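Local coordinates for protein glycosyl hydrolase (Bacteroides ovatus, PDB 3QC2) that is a glycosyl hydrolase-like protein of a carbohydrate-active family in the beta-fructosidase clan, probably built as a five-bladed beta-propeller, at residues E64-Y69 with Y88-D93. Sequence-based numbering, arbitrary orientation. Where two conformers were deposited one is given.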
ATOM      1  N   GLU A  64      18.582   1.166  -7.514  1.00 31.17           N
ATOM      2  CA  GLU A  64      17.434   1.034  -8.431  1.00 30.27           C
ATOM      3  C   GLU A  64      16.147   0.932  -7.669  1.00 28.74           C
ATOM      4  O   GLU A  64      16.134   0.492  -6.522  1.00 28.55           O
ATOM      5  CB  GLU A  64      17.582  -0.223  -9.285  1.00 30.72           C
ATOM      6  CG  GLU A  64      18.712  -0.173 -10.285  1.00 32.72           C
ATOM      7  CD  GLU A  64      18.798  -1.439 -11.145  1.00 34.86           C
ATOM      8  OE1 GLU A  64      18.161  -2.465 -10.780  1.00 36.40           O
ATOM      9  OE2 GLU A  64      19.513  -1.414 -12.176  1.00 36.22           O
ATOM     10  N   ILE A  65      15.055   1.332  -8.310  1.00 27.58           N
ATOM     11  CA  ILE A  65      13.735   1.217  -7.713  1.00 26.27           C
ATOM     12  C   ILE A  65      13.155  -0.149  -8.062  1.00 25.80           C
ATOM     13  O   ILE A  65      13.043  -0.485  -9.235  1.00 26.19           O
ATOM     14  CB  ILE A  65      12.775   2.292  -8.236  1.00 25.98           C
ATOM     15  CG1 ILE A  65      13.220   3.676  -7.766  1.00 25.59           C
ATOM     16  CG2 ILE A  65      11.317   1.987  -7.769  1.00 24.99           C
ATOM     17  CD1 ILE A  65      12.351   4.803  -8.267  1.00 25.19           C
ATOM     18  N   VAL A  66      12.806  -0.936  -7.041  1.00 24.93           N
ATOM     19  CA  VAL A  66      12.188  -2.252  -7.242  1.00 24.48           C
ATOM     20  C   VAL A  66      10.719  -2.181  -6.842  1.00 23.83           C
ATOM     21  O   VAL A  66      10.371  -1.619  -5.799  1.00 23.62           O
ATOM     22  CB  VAL A  66      12.882  -3.354  -6.419  1.00 24.76           C
ATOM     23  CG1 VAL A  66      12.065  -4.637  -6.425  1.00 24.74           C
ATOM     24  CG2 VAL A  66      14.293  -3.615  -6.946  1.00 25.20           C
ATOM     25  N   VAL A  67       9.864  -2.733  -7.684  1.00 23.58           N
ATOM     26  CA  VAL A  67       8.457  -2.784  -7.422  1.00 22.96           C
ATOM     27  C   VAL A  67       7.981  -4.230  -7.398  1.00 23.15           C
ATOM     28  O   VAL A  67       8.370  -5.025  -8.242  1.00 23.44           O
ATOM     29  CB  VAL A  67       7.640  -1.999  -8.507  1.00 22.83           C
ATOM     30  CG1 VAL A  67       6.187  -2.465  -8.549  1.00 21.83           C
ATOM     31  CG2 VAL A  67       7.735  -0.479  -8.273  1.00 22.44           C
ATOM     32  N   LEU A  68       7.185  -4.566  -6.386  1.00 23.00           N
ATOM     33  CA  LEU A  68       6.501  -5.849  -6.327  1.00 23.34           C
ATOM     34  C   LEU A  68       5.037  -5.531  -6.539  1.00 23.21           C
ATOM     35  O   LEU A  68       4.433  -4.806  -5.741  1.00 22.65           O
ATOM     36  CB  LEU A  68       6.711  -6.594  -5.015  1.00 23.47           C
ATOM     37  CG  LEU A  68       7.969  -7.473  -4.964  1.00 23.78           C
ATOM     38  CD1 LEU A  68       9.196  -6.645  -4.971  1.00 23.11           C
ATOM     39  CD2 LEU A  68       7.918  -8.351  -3.730  1.00 23.54           C
ATOM     40  N   TYR A  69       4.469  -6.062  -7.619  1.00 23.47           N
ATOM     41  CA  TYR A  69       3.088  -5.776  -7.973  1.00 23.35           C
ATOM     42  C   TYR A  69       2.166  -6.968  -7.788  1.00 23.79           C
ATOM     43  O   TYR A  69       2.546  -8.109  -8.059  1.00 24.04           O
ATOM     44  CB  TYR A  69       3.003  -5.266  -9.426  1.00 23.50           C
ATOM     45  CG  TYR A  69       3.614  -6.195 -10.491  1.00 23.87           C
ATOM     46  CD1 TYR A  69       4.963  -6.112 -10.825  1.00 24.29           C
ATOM     47  CD2 TYR A  69       2.831  -7.127 -11.163  1.00 23.84           C
ATOM     48  CE1 TYR A  69       5.530  -6.956 -11.814  1.00 24.18           C
ATOM     49  CE2 TYR A  69       3.379  -7.974 -12.142  1.00 24.26           C
ATOM     50  CZ  TYR A  69       4.731  -7.874 -12.464  1.00 24.37           C
ATOM     51  OH  TYR A  69       5.271  -8.688 -13.419  1.00 22.58           O
ATOM     52  N   TYR A  88       7.711  -9.118  -9.837  1.00 24.53           N
ATOM     53  CA  TYR A  88       8.926  -8.354  -9.501  1.00 24.57           C
ATOM     54  C   TYR A  88       9.362  -7.536 -10.720  1.00 24.72           C
ATOM     55  O   TYR A  88       9.398  -8.046 -11.817  1.00 24.92           O
ATOM     56  CB  TYR A  88      10.036  -9.338  -9.092  1.00 25.36           C
ATOM     57  CG  TYR A  88      11.426  -8.730  -8.786  1.00 25.94           C
ATOM     58  CD1 TYR A  88      12.292  -8.355  -9.815  1.00 27.22           C
ATOM     59  CD2 TYR A  88      11.874  -8.585  -7.466  1.00 26.25           C
ATOM     60  CE1 TYR A  88      13.559  -7.821  -9.540  1.00 27.78           C
ATOM     61  CE2 TYR A  88      13.125  -8.056  -7.181  1.00 26.80           C
ATOM     62  CZ  TYR A  88      13.967  -7.675  -8.219  1.00 28.09           C
ATOM     63  OH  TYR A  88      15.215  -7.158  -7.936  1.00 29.70           O
ATOM     64  N   ALA A  89       9.677  -6.256 -10.498  1.00 24.35           N
ATOM     65  CA  ALA A  89      10.116  -5.348 -11.565  1.00 24.48           C
ATOM     66  C   ALA A  89      11.143  -4.378 -11.009  1.00 24.45           C
ATOM     67  O   ALA A  89      11.040  -3.952  -9.855  1.00 24.05           O
ATOM     68  CB  ALA A  89       8.962  -4.606 -12.123  1.00 23.86           C
ATOM     69  N   THR A  90      12.122  -4.027 -11.833  1.00 25.02           N
ATOM     70  CA  THR A  90      13.183  -3.107 -11.432  0.50 25.20           C
ATOM     71  C   THR A  90      13.256  -1.937 -12.410  1.00 25.37           C
ATOM     72  O   THR A  90      12.909  -2.082 -13.588  1.00 25.65           O
ATOM     73  CB  THR A  90      14.557  -3.840 -11.351  0.50 25.86           C
ATOM     74  OG1 THR A  90      15.539  -2.974 -10.776  0.50 26.66           O
ATOM     75  CG2 THR A  90      15.015  -4.306 -12.717  0.50 26.20           C
ATOM     76  N   SER A  91      13.703  -0.779 -11.920  1.00 25.28           N
ATOM     77  CA  SER A  91      13.824   0.424 -12.758  1.00 25.76           C
ATOM     78  C   SER A  91      15.031   1.287 -12.384  1.00 26.34           C
ATOM     79  O   SER A  91      15.377   1.407 -11.202  1.00 26.23           O
ATOM     80  CB  SER A  91      12.564   1.267 -12.637  1.00 25.12           C
ATOM     81  OG  SER A  91      12.698   2.491 -13.345  1.00 25.36           O
ATOM     82  N   THR A  92      15.649   1.901 -13.394  1.00 27.03           N
ATOM     83  CA  THR A  92      16.796   2.795 -13.179  1.00 27.84           C
ATOM     84  C   THR A  92      16.371   4.263 -13.124  1.00 27.86           C
ATOM     85  O   THR A  92      17.156   5.119 -12.709  1.00 28.30           O
ATOM     86  CB  THR A  92      17.865   2.660 -14.312  1.00 28.93           C
ATOM     87  OG1 THR A  92      17.277   3.010 -15.574  1.00 29.40           O
ATOM     88  CG2 THR A  92      18.436   1.222 -14.379  1.00 28.77           C
ATOM     89  N   ASP A  93      15.137   4.554 -13.550  1.00 27.60           N
ATOM     90  CA  ASP A  93      14.642   5.947 -13.602  1.00 27.92           C
ATOM     91  C   ASP A  93      13.292   6.182 -12.889  1.00 27.31           C
ATOM     92  O   ASP A  93      12.798   7.313 -12.863  1.00 27.54           O
ATOM     93  CB  ASP A  93      14.539   6.392 -15.069  1.00 28.44           C
ATOM     94  CG  ASP A  93      13.556   5.523 -15.896  1.00 28.17           C
ATOM     95  OD1 ASP A  93      12.879   4.639 -15.314  1.00 26.47           O
ATOM     96  OD2 ASP A  93      13.466   5.743 -17.120  1.00 27.69           O
TER
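The beta hairpin of strands 64-72 and 84-91, part of a four-stranded antiparallel sheet, is joined here, with Ile65 paired to Ser91 and Val67 to Ala89 as hydrogen-bonded pairs. Each pair is closed by two backbone bonds; the straightest runs from Val67 N to Ala89 O, 2.8 Å at 170°. Between them sits the non-hydrogen-bonded pair Val66-Thr90. On its face, Val66 CG1 comes within 3.7 Å of Tyr88 CE2, while Leu68 CD1 approaches the same side of the ring at CD2, 4.1 Å away. The tyrosine reaches them because its CG is anti to the backbone N (chi1 176°), and Lys157 adds a cation-pi contact. Farther along, in the conformer given, Thr90 OG1 donates to Glu64 OE1 at 2.7 Å, meeting it from above the carboxylate plane. The other face belongs to Ile65, Val67, Ala89 and Ser91; there the edge of the Tyr69 ring meets the Ala89 methyl, CE1 to CB 4.2 Å, and Tyr69 OH bonds to Glu49 and Arg99. Beyond the pairing, Ser91 OG accepts from Asp93 N in an ST turn and also bonds to His96 O. Strands 52-61 and 98-99 complete the sheet, a four-stranded up-and-down meander like a beta-propeller blade.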